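Local coordinates for protein Cap5O (Staphylococcus aureus, PDB 3OJO) that probably oxidises UDP-N-acetyl-mannosamine with NAD as cofactor, a step in making the capsular polysaccharide, at residues 221-226 / 293-298; 266-271 / 323-328. All coordinates share one frame; numbering follows the deposited sequence.

Overall arrangement
Along the chain the segments alternate: 221-226 of contact 1, then 266-271 of contact 2, then 293-298 and finally 323-328. Contact 1 joins helices 208-238 and 286-312 of the central region, whereas contact 2 brings a loop of that region against the loop that follows strand 317-321 in the C-terminal five-stranded sheet. Their centres lie about 12 Å apart, and they touch. Arg222 and Tyr325 form a weak hydrogen bond, while Leu270 packs against Asp223. Together they illustrate how a helical centre, which also pairs the two subunits, can be tied to a nucleotide-binding-type domain beside the cofactor pocket.

Contact 1 of 2, residues 221-226 / 293-298; sequences YRDVNI and EINNSM. With PDC (pyridine-2,6-dicarboxylic acid), chain L; PDC (pyridine-2,6-dicarboxylic acid), chain I.
The carboxylate of Asp223 and the carboxamide of Asn295 meet with their planes almost perpendicular, 84° apart, as the two side chains run antiparallel, one passing beside the other. Asn295 ND2 comes within 3.0 Å of Asp223 OD1. The guanidinium of Arg222 is covered on both faces: Ile226 CD1 lies 3.6 Å above the centre of one, and the carboxylate carbon C7 of the chain I pyridine-dicarboxylate stands over the rim of the other. The second ligand, chain L, takes the aliphatic part of the same arginine on its ring, with Arg222 CD 3.5 Å from ring atom C3. The methylenes of this extended chain thus lie against one ligand's ring, while the guanidinium faces a carboxylate of each at a distance rather than in a close bond.

This is helix-helix packing in the central domain, where helix 208-238 also builds the dimer interface: Tyr221 and Asn225 each hydrogen-bond to their counterparts in the second subunit.

Between the helices, the defined bond runs from Asn295 ND2 to the backbone Asp223 O, 3.1 Å long with an N-H...O angle of 154°. The oxygen lies close to the amide plane, but the donor sits well above the carbonyl plane. Asn295 CG, anti to its carbonyl carbon (chi1 -66°), is directed at the neighbouring helix, and OD1 rests 3.8 Å from Ile226 CG2. The carboxylate of Asp223 has its main partner in Arg101, a salt bridge that anchors the acid within this buried contact, while Val265 packs against both Asp223 and Asn295.

Contact 2 of 2, residues 266-271 / 323-328; sequences GGHCLA and LTYKGD
The Gly-Gly-His-Cys sequence of residues 266-269 belongs to the loop in which UDP-sugar dehydrogenases of this family carry their conserved cysteine; here Cys269 is tied to Cys103 by a disulfide, in keeping with the oxidised form. Tyr325, on the loop leading out of strand 317-321 in the C-terminal domain, lays its ring against the start of this motif. Gly266 N stands 3.2 Å above one face of the Tyr325 ring, over its centre, and Gly266 CA makes a CH-pi contact 4.0 Å from the Tyr325 ring centroid, 16° from the normal. With no side chain on the glycine, its main chain can come down flat on the aromatic ring.

The side chain of His268 runs across that of Tyr325 nearly at right angles, its imidazole edge turned to the tyrosine ring. His268 CE1 is 3.6 Å from Tyr325 CE2, while the tyrosine OH falls in the plane of that edge, 3.8 Å from His268 CE1. The two rings are inclined at 58°, an oblique pairing. A first torsion of 52° sets His268 CG between its own backbone N and carbonyl carbon, folding the ring back so that one face receives Gly266 O, 3.2 Å above the plane near the rim. At its nearest atoms the His268 side chain comes to about 4 Å from a bound pyridine-dicarboxylate and about 6 Å from NAD.

Gly267, with its positive phi, turns the loop and pairs through its backbone with Glu334. Since the two segments share no hydrogen bond, their cohesion is van der Waals and CH-pi in kind, resting on the fit of glycine backbone and imidazole edge to the tyrosine ring.

Contact 1 of 2, residues 221-226 / 293-298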
ATOM      1  N   TYR B 221       4.487  -2.211  -4.592  1.00 32.47           N
ATOM      2  CA  TYR B 221       3.909  -1.878  -3.300  1.00 32.05           C
ATOM      3  C   TYR B 221       4.404  -0.507  -2.899  1.00 38.30           C
ATOM      4  O   TYR B 221       3.626   0.328  -2.450  1.00 39.08           O
ATOM      5  CB  TYR B 221       4.276  -2.912  -2.212  1.00 32.59           C
ATOM      6  CG  TYR B 221       3.897  -2.471  -0.809  1.00 32.97           C
ATOM      7  CD1 TYR B 221       2.601  -2.636  -0.330  1.00 36.13           C
ATOM      8  CD2 TYR B 221       4.828  -1.867   0.027  1.00 31.50           C
ATOM      9  CE1 TYR B 221       2.250  -2.221   0.960  1.00 38.19           C
ATOM     10  CE2 TYR B 221       4.491  -1.450   1.308  1.00 31.02           C
ATOM     11  CZ  TYR B 221       3.197  -1.610   1.766  1.00 37.99           C
ATOM     12  OH  TYR B 221       2.871  -1.189   3.031  1.00 35.48           O
ATOM     13  N   ARG B 222       5.706  -0.277  -3.082  1.00 36.05           N
ATOM     14  CA  ARG B 222       6.351   0.988  -2.754  1.00 35.01           C
ATOM     15  C   ARG B 222       5.860   2.150  -3.637  1.00 38.61           C
ATOM     16  O   ARG B 222       5.643   3.221  -3.109  1.00 39.30           O
ATOM     17  CB  ARG B 222       7.878   0.818  -2.777  1.00 30.46           C
ATOM     18  CG  ARG B 222       8.633   2.097  -2.455  1.00 34.86           C
ATOM     19  CD  ARG B 222      10.138   1.962  -2.566  1.00 39.12           C
ATOM     20  NE  ARG B 222      10.797   3.272  -2.553  1.00 68.58           N
ATOM     21  CZ  ARG B 222      10.942   4.058  -1.482  1.00 84.37           C
ATOM     22  NH1 ARG B 222      10.467   3.679  -0.296  1.00 68.73           N
ATOM     23  NH2 ARG B 222      11.542   5.237  -1.593  1.00 67.27           N
ATOM     24  N   ASP B 223       5.649   1.933  -4.950  1.00 34.13           N
ATOM     25  CA  ASP B 223       5.230   2.987  -5.871  1.00 33.51           C
ATOM     26  C   ASP B 223       3.789   3.412  -5.661  1.00 36.47           C
ATOM     27  O   ASP B 223       3.521   4.604  -5.608  1.00 36.60           O
ATOM     28  CB  ASP B 223       5.507   2.588  -7.339  1.00 35.36           C
ATOM     29  CG  ASP B 223       5.454   3.741  -8.329  1.00 48.17           C
ATOM     30  OD1 ASP B 223       6.397   4.543  -8.356  1.00 52.10           O
ATOM     31  OD2 ASP B 223       4.479   3.826  -9.087  1.00 56.04           O
ATOM     32  N   VAL B 224       2.870   2.437  -5.533  1.00 32.86           N
ATOM     33  CA  VAL B 224       1.448   2.628  -5.308  1.00 32.43           C
ATOM     34  C   VAL B 224       1.231   3.353  -3.954  1.00 39.04           C
ATOM     35  O   VAL B 224       0.366   4.248  -3.850  1.00 40.67           O
ATOM     36  CB  VAL B 224       0.693   1.268  -5.408  1.00 36.12           C
ATOM     37  CG1 VAL B 224      -0.762   1.405  -4.933  1.00 35.83           C
ATOM     38  CG2 VAL B 224       0.734   0.681  -6.836  1.00 36.04           C
ATOM     39  N   ASN B 225       2.027   2.970  -2.925  1.00 34.65           N
ATOM     40  CA  ASN B 225       1.925   3.571  -1.601  1.00 34.72           C
ATOM     41  C   ASN B 225       2.461   5.016  -1.533  1.00 37.87           C
ATOM     42  O   ASN B 225       1.888   5.867  -0.834  1.00 36.15           O
ATOM     43  CB  ASN B 225       2.485   2.656  -0.537  1.00 34.84           C
ATOM     44  CG  ASN B 225       1.462   1.656  -0.100  1.00 44.45           C
ATOM     45  OD1 ASN B 225       1.414   0.529  -0.587  1.00 34.93           O
ATOM     46  ND2 ASN B 225       0.533   2.095   0.722  1.00 34.16           N
ATOM     47  N   ILE B 226       3.512   5.293  -2.315  1.00 33.54           N
ATOM     48  CA  ILE B 226       4.075   6.627  -2.448  1.00 33.13           C
ATOM     49  C   ILE B 226       3.047   7.492  -3.192  1.00 37.09           C
ATOM     50  O   ILE B 226       2.789   8.606  -2.757  1.00 36.79           O
ATOM     51  CB  ILE B 226       5.483   6.623  -3.093  1.00 35.28           C
ATOM     52  CG1 ILE B 226       6.524   6.030  -2.095  1.00 34.90           C
ATOM     53  CG2 ILE B 226       5.875   8.043  -3.538  1.00 35.65           C
ATOM     54  CD1 ILE B 226       8.005   5.885  -2.698  1.00 38.80           C
ATOM     55  N   GLU B 293       1.034   7.616 -12.834  1.00 37.38           N
ATOM     56  CA  GLU B 293       0.500   8.899 -13.289  1.00 37.41           C
ATOM     57  C   GLU B 293       0.626   9.953 -12.199  1.00 41.12           C
ATOM     58  O   GLU B 293       1.084  11.063 -12.492  1.00 42.25           O
ATOM     59  CB  GLU B 293      -0.967   8.765 -13.729  1.00 39.38           C
ATOM     60  CG  GLU B 293      -1.158   8.077 -15.081  1.00 57.99           C
ATOM     61  CD  GLU B 293      -2.559   7.617 -15.462  1.00 91.21           C
ATOM     62  OE1 GLU B 293      -2.676   6.878 -16.466  1.00 99.93           O
ATOM     63  OE2 GLU B 293      -3.537   7.998 -14.775  1.00 83.09           O
ATOM     64  N   ILE B 294       0.259   9.589 -10.928  1.00 35.35           N
ATOM     65  CA  ILE B 294       0.331  10.457  -9.749  1.00 34.16           C
ATOM     66  C   ILE B 294       1.771  10.807  -9.460  1.00 37.02           C
ATOM     67  O   ILE B 294       2.084  11.985  -9.318  1.00 37.65           O
ATOM     68  CB  ILE B 294      -0.442   9.891  -8.508  1.00 37.31           C
ATOM     69  CG1 ILE B 294      -1.951   9.759  -8.796  1.00 37.28           C
ATOM     70  CG2 ILE B 294      -0.235  10.752  -7.264  1.00 36.47           C
ATOM     71  CD1 ILE B 294      -2.606   8.632  -8.083  1.00 41.64           C
ATOM     72  N   ASN B 295       2.660   9.804  -9.460  1.00 33.26           N
ATOM     73  CA  ASN B 295       4.090  10.010  -9.220  1.00 33.51           C
ATOM     74  C   ASN B 295       4.780  10.861 -10.284  1.00 38.42           C
ATOM     75  O   ASN B 295       5.647  11.682  -9.945  1.00 37.14           O
ATOM     76  CB  ASN B 295       4.823   8.700  -8.927  1.00 31.47           C
ATOM     77  CG  ASN B 295       4.379   8.054  -7.632  1.00 40.55           C
ATOM     78  OD1 ASN B 295       3.908   8.710  -6.700  1.00 21.26           O
ATOM     79  ND2 ASN B 295       4.506   6.749  -7.543  1.00 35.46           N
ATOM     80  N   ASN B 296       4.338  10.714 -11.547  1.00 35.48           N
ATOM     81  CA  ASN B 296       4.835  11.491 -12.685  1.00 35.80           C
ATOM     82  C   ASN B 296       4.382  12.952 -12.619  1.00 41.42           C
ATOM     83  O   ASN B 296       5.066  13.820 -13.164  1.00 42.91           O
ATOM     84  CB  ASN B 296       4.363  10.875 -14.016  1.00 37.10           C
ATOM     85  CG  ASN B 296       5.084   9.614 -14.430  1.00 48.73           C
ATOM     86  OD1 ASN B 296       6.199   9.299 -13.988  1.00 37.43           O
ATOM     87  ND2 ASN B 296       4.446   8.851 -15.280  1.00 41.00           N
ATOM     88  N   SER B 297       3.223  13.221 -11.982  1.00 36.08           N
ATOM     89  CA  SER B 297       2.645  14.560 -11.866  1.00 35.65           C
ATOM     90  C   SER B 297       3.262  15.408 -10.738  1.00 39.41           C
ATOM     91  O   SER B 297       2.991  16.612 -10.683  1.00 38.31           O
ATOM     92  CB  SER B 297       1.131  14.455 -11.677  1.00 39.11           C
ATOM     93  OG  SER B 297       0.810  14.098 -10.338  1.00 46.72           O
ATOM     94  N   MET B 298       4.037  14.783  -9.812  1.00 36.43           N
ATOM     95  CA  MET B 298       4.657  15.486  -8.686  1.00 36.49           C
ATOM     96  C   MET B 298       5.673  16.542  -9.091  1.00 42.73           C
ATOM     97  O   MET B 298       5.542  17.670  -8.603  1.00 41.71           O
ATOM     98  CB  MET B 298       5.146  14.565  -7.576  1.00 38.66           C
ATOM     99  CG  MET B 298       4.045  13.785  -6.916  1.00 42.36           C
ATOM    100  SD  MET B 298       2.655  14.768  -6.300  1.00 46.38           S
ATOM    101  CE  MET B 298       3.435  15.597  -4.910  1.00 42.52           C
TER
HETATM  102  N1  PDC L 503      13.087  -1.007  -1.560  1.00 51.42           N
HETATM  103  C2  PDC L 503      12.106  -0.619  -0.738  1.00 50.21           C
HETATM  104  C3  PDC L 503      10.825  -1.095  -1.006  1.00 48.23           C
HETATM  105  C4  PDC L 503      10.673  -1.900  -2.166  1.00 48.30           C
HETATM  106  C5  PDC L 503      11.772  -2.255  -2.967  1.00 49.23           C
HETATM  107  C6  PDC L 503      12.996  -1.778  -2.597  1.00 51.51           C
HETATM  108  C7  PDC L 503      12.509   0.260   0.407  1.00 51.18           C
HETATM  109  O1  PDC L 503      11.694   0.639   1.226  1.00 50.94           O
HETATM  110  O2  PDC L 503      13.832   0.610   0.505  1.00 54.73           O
HETATM  111  C8  PDC L 503      14.278  -2.048  -3.273  1.00 52.44           C
HETATM  112  O3  PDC L 503      14.364  -2.787  -4.256  1.00 54.94           O
HETATM  113  O4  PDC L 503      15.382  -1.465  -2.755  1.00 51.19           O
HETATM  114  N1  PDC I 504      16.100   1.864  -0.020  1.00 75.58           N
HETATM  115  C2  PDC I 504      15.452   2.695  -0.908  1.00 74.46           C
HETATM  116  C3  PDC I 504      15.291   4.101  -0.679  1.00 72.50           C
HETATM  117  C4  PDC I 504      15.821   4.619   0.515  1.00 72.56           C
HETATM  118  C5  PDC I 504      16.498   3.729   1.387  1.00 73.54           C
HETATM  119  C6  PDC I 504      16.638   2.333   1.114  1.00 75.76           C
HETATM  120  C7  PDC I 504      14.905   2.104  -2.119  1.00 75.52           C
HETATM  121  O1  PDC I 504      14.328   2.771  -2.990  1.00 75.37           O
HETATM  122  O2  PDC I 504      15.142   0.798  -2.230  1.00 79.06           O
HETATM  123  C8  PDC I 504      17.324   1.427   2.119  1.00 76.66           C
HETATM  124  O3  PDC I 504      17.804   1.813   3.153  1.00 78.83           O
HETATM  125  O4  PDC I 504      17.474   0.121   1.953  1.00 76.54           O

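Contact 2 of 2, residues 266-271 / 323-328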
ATOM      1  N   GLY B 266      11.805   7.831  -8.834  1.00 53.48           N
ATOM      2  CA  GLY B 266      12.810   7.590  -9.859  1.00 54.62           C
ATOM      3  C   GLY B 266      13.327   6.173  -9.903  1.00 63.70           C
ATOM      4  O   GLY B 266      12.651   5.261  -9.430  1.00 64.49           O
ATOM      5  N   GLY B 267      14.522   6.000 -10.477  1.00 64.03           N
ATOM      6  CA  GLY B 267      15.219   4.723 -10.647  1.00 65.67           C
ATOM      7  C   GLY B 267      14.400   3.551 -11.171  1.00 74.16           C
ATOM      8  O   GLY B 267      13.844   3.606 -12.273  1.00 74.16           O
ATOM      9  N   HIS B 268      14.352   2.479 -10.360  1.00 74.02           N
ATOM     10  CA  HIS B 268      13.666   1.177 -10.490  1.00 75.49           C
ATOM     11  C   HIS B 268      12.429   1.066 -11.408  1.00 77.67           C
ATOM     12  O   HIS B 268      11.683   2.034 -11.580  1.00 79.45           O
ATOM     13  CB  HIS B 268      13.291   0.665  -9.084  1.00 77.85           C
ATOM     14  CG  HIS B 268      12.539   1.664  -8.251  1.00 82.47           C
ATOM     15  ND1 HIS B 268      13.201   2.570  -7.429  1.00 84.86           N
ATOM     16  CD2 HIS B 268      11.207   1.877  -8.146  1.00 85.08           C
ATOM     17  CE1 HIS B 268      12.253   3.298  -6.856  1.00 84.66           C
ATOM     18  NE2 HIS B 268      11.038   2.919  -7.253  1.00 85.07           N
ATOM     19  N   CYS B 269      12.183  -0.153 -11.930  1.00 69.09           N
ATOM     20  CA  CYS B 269      11.048  -0.463 -12.795  1.00 66.25           C
ATOM     21  C   CYS B 269      10.087  -1.480 -12.167  1.00 69.27           C
ATOM     22  O   CYS B 269      10.493  -2.276 -11.312  1.00 69.18           O
ATOM     23  CB  CYS B 269      11.496  -0.859 -14.199  1.00 65.52           C
ATOM     24  SG  CYS B 269      12.916  -1.989 -14.263  1.00 68.43           S
ATOM     25  N   LEU B 270       8.793  -1.408 -12.549  1.00 63.50           N
ATOM     26  CA  LEU B 270       7.697  -2.157 -11.921  1.00 61.33           C
ATOM     27  C   LEU B 270       7.301  -3.537 -12.469  1.00 68.85           C
ATOM     28  O   LEU B 270       7.831  -3.965 -13.498  1.00 70.42           O
ATOM     29  CB  LEU B 270       6.464  -1.255 -11.769  1.00 59.33           C
ATOM     30  CG  LEU B 270       6.661   0.119 -11.183  1.00 60.72           C
ATOM     31  CD1 LEU B 270       5.335   0.813 -11.053  1.00 60.00           C
ATOM     32  CD2 LEU B 270       7.375   0.073  -9.830  1.00 60.44           C
ATOM     33  N   ALA B 271       6.349  -4.219 -11.759  1.00 65.44           N
ATOM     34  CA  ALA B 271       5.762  -5.546 -12.032  1.00 65.48           C
ATOM     35  C   ALA B 271       4.860  -5.572 -13.297  1.00 72.33           C
ATOM     36  O   ALA B 271       3.756  -6.137 -13.297  1.00 71.52           O
ATOM     37  CB  ALA B 271       4.997  -6.047 -10.803  1.00 65.65           C
ATOM     38  N   LEU B 323      19.710  16.899  -6.818  1.00 46.83           N
ATOM     39  CA  LEU B 323      19.300  16.565  -8.187  1.00 46.60           C
ATOM     40  C   LEU B 323      19.136  15.034  -8.377  1.00 50.06           C
ATOM     41  O   LEU B 323      18.842  14.575  -9.481  1.00 50.33           O
ATOM     42  CB  LEU B 323      20.313  17.114  -9.197  1.00 46.86           C
ATOM     43  CG  LEU B 323      20.403  18.628  -9.462  1.00 51.42           C
ATOM     44  CD1 LEU B 323      21.487  18.890 -10.460  1.00 54.90           C
ATOM     45  CD2 LEU B 323      19.153  19.157 -10.091  1.00 50.69           C
ATOM     46  N   THR B 324      19.277  14.268  -7.290  1.00 45.93           N
ATOM     47  CA  THR B 324      19.188  12.805  -7.294  1.00 45.71           C
ATOM     48  C   THR B 324      17.886  12.288  -6.688  1.00 51.86           C
ATOM     49  O   THR B 324      17.300  12.974  -5.846  1.00 50.81           O
ATOM     50  CB  THR B 324      20.382  12.215  -6.509  1.00 47.20           C
ATOM     51  OG1 THR B 324      20.311  12.638  -5.142  1.00 39.87           O
ATOM     52  CG2 THR B 324      21.730  12.581  -7.121  1.00 41.97           C
ATOM     53  N   TYR B 325      17.468  11.050  -7.055  1.00 51.76           N
ATOM     54  CA  TYR B 325      16.274  10.447  -6.452  1.00 53.47           C
ATOM     55  C   TYR B 325      16.583  10.032  -5.025  1.00 59.19           C
ATOM     56  O   TYR B 325      15.924  10.501  -4.102  1.00 61.46           O
ATOM     57  CB  TYR B 325      15.707   9.275  -7.280  1.00 56.21           C
ATOM     58  CG  TYR B 325      14.586   8.502  -6.591  1.00 61.03           C
ATOM     59  CD1 TYR B 325      13.396   9.134  -6.218  1.00 63.24           C
ATOM     60  CD2 TYR B 325      14.699   7.134  -6.351  1.00 62.14           C
ATOM     61  CE1 TYR B 325      12.364   8.428  -5.592  1.00 63.15           C
ATOM     62  CE2 TYR B 325      13.674   6.419  -5.723  1.00 63.21           C
ATOM     63  CZ  TYR B 325      12.502   7.068  -5.356  1.00 70.13           C
ATOM     64  OH  TYR B 325      11.479   6.362  -4.758  1.00 68.14           O
ATOM     65  N   LYS B 326      17.601   9.198  -4.839  1.00 54.70           N
ATOM     66  CA  LYS B 326      17.953   8.767  -3.502  1.00 54.48           C
ATOM     67  C   LYS B 326      18.969   9.736  -2.911  1.00 59.09           C
ATOM     68  O   LYS B 326      19.692  10.408  -3.652  1.00 60.16           O
ATOM     69  CB  LYS B 326      18.465   7.308  -3.498  1.00 56.57           C
ATOM     70  CG  LYS B 326      17.491   6.320  -4.127  1.00 66.53           C
ATOM     71  CD  LYS B 326      17.980   4.889  -4.070  1.00 77.64           C
ATOM     72  CE  LYS B 326      17.179   3.999  -4.997  1.00 91.57           C
ATOM     73  NZ  LYS B 326      17.514   4.229  -6.433  1.00 99.67           N
ATOM     74  N   GLY B 327      18.988   9.818  -1.588  1.00 53.66           N
ATOM     75  CA  GLY B 327      19.939  10.636  -0.860  1.00 53.39           C
ATOM     76  C   GLY B 327      21.295   9.967  -0.746  1.00 58.19           C
ATOM     77  O   GLY B 327      21.378   8.741  -0.708  1.00 59.20           O
ATOM     78  N   ASP B 328      22.365  10.769  -0.734  1.00 55.20           N
ATOM     79  CA  ASP B 328      23.769  10.371  -0.610  1.00 55.61           C
ATOM     80  C   ASP B 328      24.270   9.437  -1.725  1.00 60.42           C
ATOM     81  O   ASP B 328      25.224   8.677  -1.533  1.00 59.08           O
ATOM     82  CB  ASP B 328      24.077   9.843   0.804  1.00 57.67           C
ATOM     83  CG  ASP B 328      23.576  10.743   1.917  1.00 64.06           C
ATOM     84  OD1 ASP B 328      22.858  10.246   2.801  1.00 65.86           O
ATOM     85  OD2 ASP B 328      23.932  11.938   1.919  1.00 64.64           O
TER